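Local atomic coordinates of nicotinate phosphoribosyltransferase (PDB entry 4HL7), a protein that probably catalyses the ATP-driven synthesis of nicotinate ribonucleotide from nicotinate and phosphoribosyl diphosphate, a step of NAD biosynthesis. Residues I24-H32 with H84-L93. Sequence-based numbering, arbitrary orientation.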
loop_
_atom_site.group_PDB
_atom_site.type_symbol
_atom_site.label_atom_id
_atom_site.label_comp_id
_atom_site.label_asym_id
_atom_site.label_seq_id
_atom_site.Cartn_x
_atom_site.Cartn_y
_atom_site.Cartn_z
ATOM N N ILE A 24 -8.889 5.677 -3.176
ATOM C CA ILE A 24 -9.999 6.385 -3.827
ATOM C C ILE A 24 -10.369 5.703 -5.136
ATOM O O ILE A 24 -11.566 5.561 -5.497
ATOM C CB ILE A 24 -9.661 7.898 -4.048
ATOM C CG1 ILE A 24 -9.825 8.638 -2.694
ATOM C CG2 ILE A 24 -10.623 8.551 -5.081
ATOM C CD1 ILE A 24 -9.541 10.155 -2.769
ATOM N N ASN A 25 -9.347 5.296 -5.888
ATOM C CA ASN A 25 -9.645 4.654 -7.131
ATOM C C ASN A 25 -10.443 3.354 -6.931
ATOM O O ASN A 25 -11.482 3.149 -7.593
ATOM C CB ASN A 25 -8.353 4.431 -7.917
ATOM C CG ASN A 25 -7.640 5.718 -8.220
ATOM O OD1 ASN A 25 -8.200 6.845 -8.062
ATOM N ND2 ASN A 25 -6.350 5.589 -8.629
HETATM N N MSE A 26 -10.006 2.500 -5.993
HETATM C CA MSE A 26 -10.699 1.278 -5.700
HETATM C C MSE A 26 -12.056 1.613 -5.106
HETATM O O MSE A 26 -13.026 0.912 -5.367
HETATM C CB MSE A 26 -9.842 0.453 -4.732
HETATM C CG MSE A 26 -10.298 -0.953 -4.642
HETATM SE SE MSE A 26 -8.791 -1.830 -3.670
HETATM C CE MSE A 26 -7.306 -1.380 -4.174
HETATM N N MSE A 27 -12.170 2.721 -4.380
HETATM C CA MSE A 27 -13.519 3.096 -3.892
HETATM C C MSE A 27 -14.493 3.310 -5.034
HETATM O O MSE A 27 -15.694 2.980 -4.935
HETATM C CB MSE A 27 -13.382 4.383 -3.056
HETATM C CG MSE A 27 -14.742 4.711 -2.389
HETATM SE SE MSE A 27 -14.428 6.389 -1.384
HETATM C CE MSE A 27 -16.193 6.835 -0.661
ATOM N N GLN A 28 -14.028 3.901 -6.130
ATOM C CA GLN A 28 -14.895 3.987 -7.319
ATOM C C GLN A 28 -15.331 2.645 -7.824
ATOM O O GLN A 28 -16.535 2.466 -8.202
ATOM C CB GLN A 28 -14.314 4.825 -8.479
ATOM C CG GLN A 28 -15.134 4.550 -9.766
ATOM C CD GLN A 28 -14.889 5.544 -10.828
ATOM O OE1 GLN A 28 -15.103 6.749 -10.627
ATOM N NE2 GLN A 28 -14.395 5.078 -11.968
ATOM N N ALA A 29 -14.414 1.671 -7.883
ATOM C CA ALA A 29 -14.790 0.371 -8.453
ATOM C C ALA A 29 -15.774 -0.345 -7.538
ATOM O O ALA A 29 -16.739 -0.988 -7.966
ATOM C CB ALA A 29 -13.549 -0.517 -8.680
ATOM N N ILE A 30 -15.574 -0.161 -6.250
ATOM C CA ILE A 30 -16.462 -0.795 -5.211
ATOM C C ILE A 30 -17.830 -0.071 -5.262
ATOM O O ILE A 30 -18.912 -0.724 -5.183
ATOM C CB ILE A 30 -15.836 -0.658 -3.799
ATOM C CG1 ILE A 30 -14.579 -1.543 -3.737
ATOM C CG2 ILE A 30 -16.826 -1.109 -2.676
ATOM C CD1 ILE A 30 -13.626 -1.102 -2.622
ATOM N N HIS A 31 -17.802 1.240 -5.409
ATOM C CA HIS A 31 -19.055 2.056 -5.557
ATOM C C HIS A 31 -19.883 1.523 -6.720
ATOM O O HIS A 31 -21.105 1.373 -6.618
ATOM C CB HIS A 31 -18.660 3.541 -5.731
ATOM C CG HIS A 31 -19.736 4.435 -6.217
ATOM N ND1 HIS A 31 -20.554 5.114 -5.378
ATOM C CD2 HIS A 31 -20.072 4.851 -7.519
ATOM C CE1 HIS A 31 -21.397 5.890 -6.099
ATOM N NE2 HIS A 31 -21.098 5.728 -7.405
ATOM N N HIS A 32 -19.203 1.214 -7.809
ATOM C CA HIS A 32 -19.864 0.799 -9.027
ATOM C C HIS A 32 -20.418 -0.597 -8.934
ATOM O O HIS A 32 -21.608 -0.825 -9.271
ATOM C CB HIS A 32 -18.865 0.911 -10.197
ATOM C CG HIS A 32 -19.503 0.651 -11.531
ATOM N ND1 HIS A 32 -20.201 1.608 -12.203
ATOM C CD2 HIS A 32 -19.587 -0.518 -12.288
ATOM C CE1 HIS A 32 -20.688 1.077 -13.343
ATOM N NE2 HIS A 32 -20.336 -0.236 -13.382
ATOM N N HIS A 84 -10.146 9.266 -15.059
ATOM C CA HIS A 84 -10.839 7.970 -15.095
ATOM C C HIS A 84 -11.824 7.725 -13.975
ATOM O O HIS A 84 -12.544 6.744 -14.005
ATOM C CB HIS A 84 -9.848 6.806 -15.321
ATOM C CG HIS A 84 -9.208 6.895 -16.680
ATOM N ND1 HIS A 84 -9.928 6.759 -17.811
ATOM C CD2 HIS A 84 -7.937 7.300 -17.061
ATOM C CE1 HIS A 84 -9.127 7.021 -18.876
ATOM N NE2 HIS A 84 -7.915 7.347 -18.414
ATOM N N LEU A 85 -11.864 8.644 -12.991
ATOM C CA LEU A 85 -12.956 8.684 -12.017
ATOM C C LEU A 85 -14.275 9.225 -12.644
ATOM O O LEU A 85 -14.261 10.215 -13.336
ATOM C CB LEU A 85 -12.540 9.513 -10.784
ATOM C CG LEU A 85 -11.320 8.852 -10.042
ATOM C CD1 LEU A 85 -10.997 9.695 -8.809
ATOM C CD2 LEU A 85 -11.578 7.423 -9.658
ATOM N N LYS A 86 -15.375 8.532 -12.410
ATOM C CA LYS A 86 -16.637 8.875 -13.072
ATOM C C LYS A 86 -17.215 10.131 -12.381
ATOM O O LYS A 86 -17.112 10.270 -11.152
ATOM C CB LYS A 86 -17.613 7.720 -13.002
ATOM C CG LYS A 86 -17.236 6.480 -13.827
ATOM C CD LYS A 86 -18.155 5.344 -13.431
ATOM C CE LYS A 86 -18.223 4.218 -14.479
ATOM N NZ LYS A 86 -16.887 3.658 -14.757
ATOM N N ALA A 87 -17.745 11.075 -13.170
ATOM C CA ALA A 87 -18.429 12.260 -12.605
ATOM C C ALA A 87 -19.500 11.902 -11.526
ATOM O O ALA A 87 -19.657 12.646 -10.528
ATOM C CB ALA A 87 -19.062 13.068 -13.730
ATOM N N THR A 88 -20.283 10.849 -11.757
ATOM C CA THR A 88 -21.297 10.406 -10.792
ATOM C C THR A 88 -20.661 9.996 -9.473
ATOM O O THR A 88 -21.180 10.335 -8.387
ATOM C CB THR A 88 -22.200 9.249 -11.285
ATOM O OG1 THR A 88 -21.398 8.165 -11.782
ATOM C CG2 THR A 88 -23.174 9.767 -12.402
ATOM N N PHE A 89 -19.548 9.285 -9.546
ATOM C CA PHE A 89 -18.836 8.924 -8.305
ATOM C C PHE A 89 -18.296 10.174 -7.601
ATOM O O PHE A 89 -18.432 10.310 -6.366
ATOM C CB PHE A 89 -17.714 7.880 -8.545
ATOM C CG PHE A 89 -16.781 7.729 -7.371
ATOM C CD1 PHE A 89 -17.224 7.070 -6.177
ATOM C CD2 PHE A 89 -15.498 8.219 -7.421
ATOM C CE1 PHE A 89 -16.342 6.882 -5.108
ATOM C CE2 PHE A 89 -14.641 8.085 -6.306
ATOM C CZ PHE A 89 -15.065 7.390 -5.184
ATOM N N LEU A 90 -17.687 11.088 -8.351
ATOM C CA LEU A 90 -17.099 12.270 -7.703
ATOM C C LEU A 90 -18.206 13.130 -7.073
ATOM O O LEU A 90 -17.995 13.733 -6.015
ATOM C CB LEU A 90 -16.293 13.127 -8.673
ATOM C CG LEU A 90 -14.997 12.417 -9.153
ATOM C CD1 LEU A 90 -14.121 13.247 -10.052
ATOM C CD2 LEU A 90 -14.162 12.106 -7.898
ATOM N N GLN A 91 -19.358 13.222 -7.752
ATOM C CA GLN A 91 -20.498 13.965 -7.146
ATOM C C GLN A 91 -20.950 13.356 -5.798
ATOM O O GLN A 91 -21.266 14.108 -4.857
ATOM C CB GLN A 91 -21.673 14.132 -8.158
ATOM C CG GLN A 91 -21.295 15.145 -9.238
ATOM N N SER A 92 -20.931 12.033 -5.703
ATOM C CA SER A 92 -21.277 11.343 -4.452
ATOM C C SER A 92 -20.274 11.658 -3.314
ATOM O O SER A 92 -20.672 11.719 -2.148
ATOM C CB SER A 92 -21.531 9.833 -4.665
ATOM O OG SER A 92 -20.334 9.066 -4.596
ATOM N N LEU A 93 -19.008 11.943 -3.650
ATOM C CA LEU A 93 -17.982 12.367 -2.598
ATOM C C LEU A 93 -18.311 13.672 -1.892
ATOM O O LEU A 93 -17.902 13.898 -0.736
ATOM C CB LEU A 93 -16.621 12.467 -3.208
ATOM C CG LEU A 93 -16.095 11.134 -3.636
ATOM C CD1 LEU A 93 -14.582 11.360 -3.860
ATOM C CD2 LEU A 93 -16.248 10.100 -2.485
#
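F89 packs as a knob into the hole formed on helix 24-32 by I24, M27, Q28 and H31, joining two helices of the NAPRTase N-terminal region whose axes run at 105° to each other, 10.5 Å apart. With CG turned opposite the backbone N (chi1 167°), its ring lies against the facing helix. Q28 CB sits over one face, 3.9 Å from the F89 ring centroid, a CH-pi contact; L93 CG covers the opposite face toward the rim. M27, modelled as selenomethionine and extended throughout, runs past the ring edge as a Met-aromatic contact, its selenium in the ring plane 5.2 Å from the F89 centroid, and its CE goes on to L93 CD2. H31 receives the ring differently: the pair is T-shaped, planes at 63°, and F89 CD1 points onto the imidazole face, 3.6 Å from H31 CG. R126, from helix 125-128, hydrogen-bonds H31 ND1 and probably helps fix the rotation of the imidazole.

Beside this aromatic core the Q28 amide grips the turn leading into helix 87-93. Its chain is extended as far as CD, carrying the amide out to the turn, and the twist about the last bond presents OE1 and NE2 to the backbone: NE2 donates to H84 O (3.2 Å), while OE1 accepts from the N-cap residue K86. The K86 side chain passes alongside the amide and hydrogen-bonds A258 O through NZ. At the other flank, L85 CD1 packs crosswise on I24 CG2, and CD2 reaches N25 OD1, itself bonded to Y216. The bond from K86 N meets an in-plane lone pair of Q28 OE1, though its modelled 2.5 Å is unusually short and the exact length doubtful.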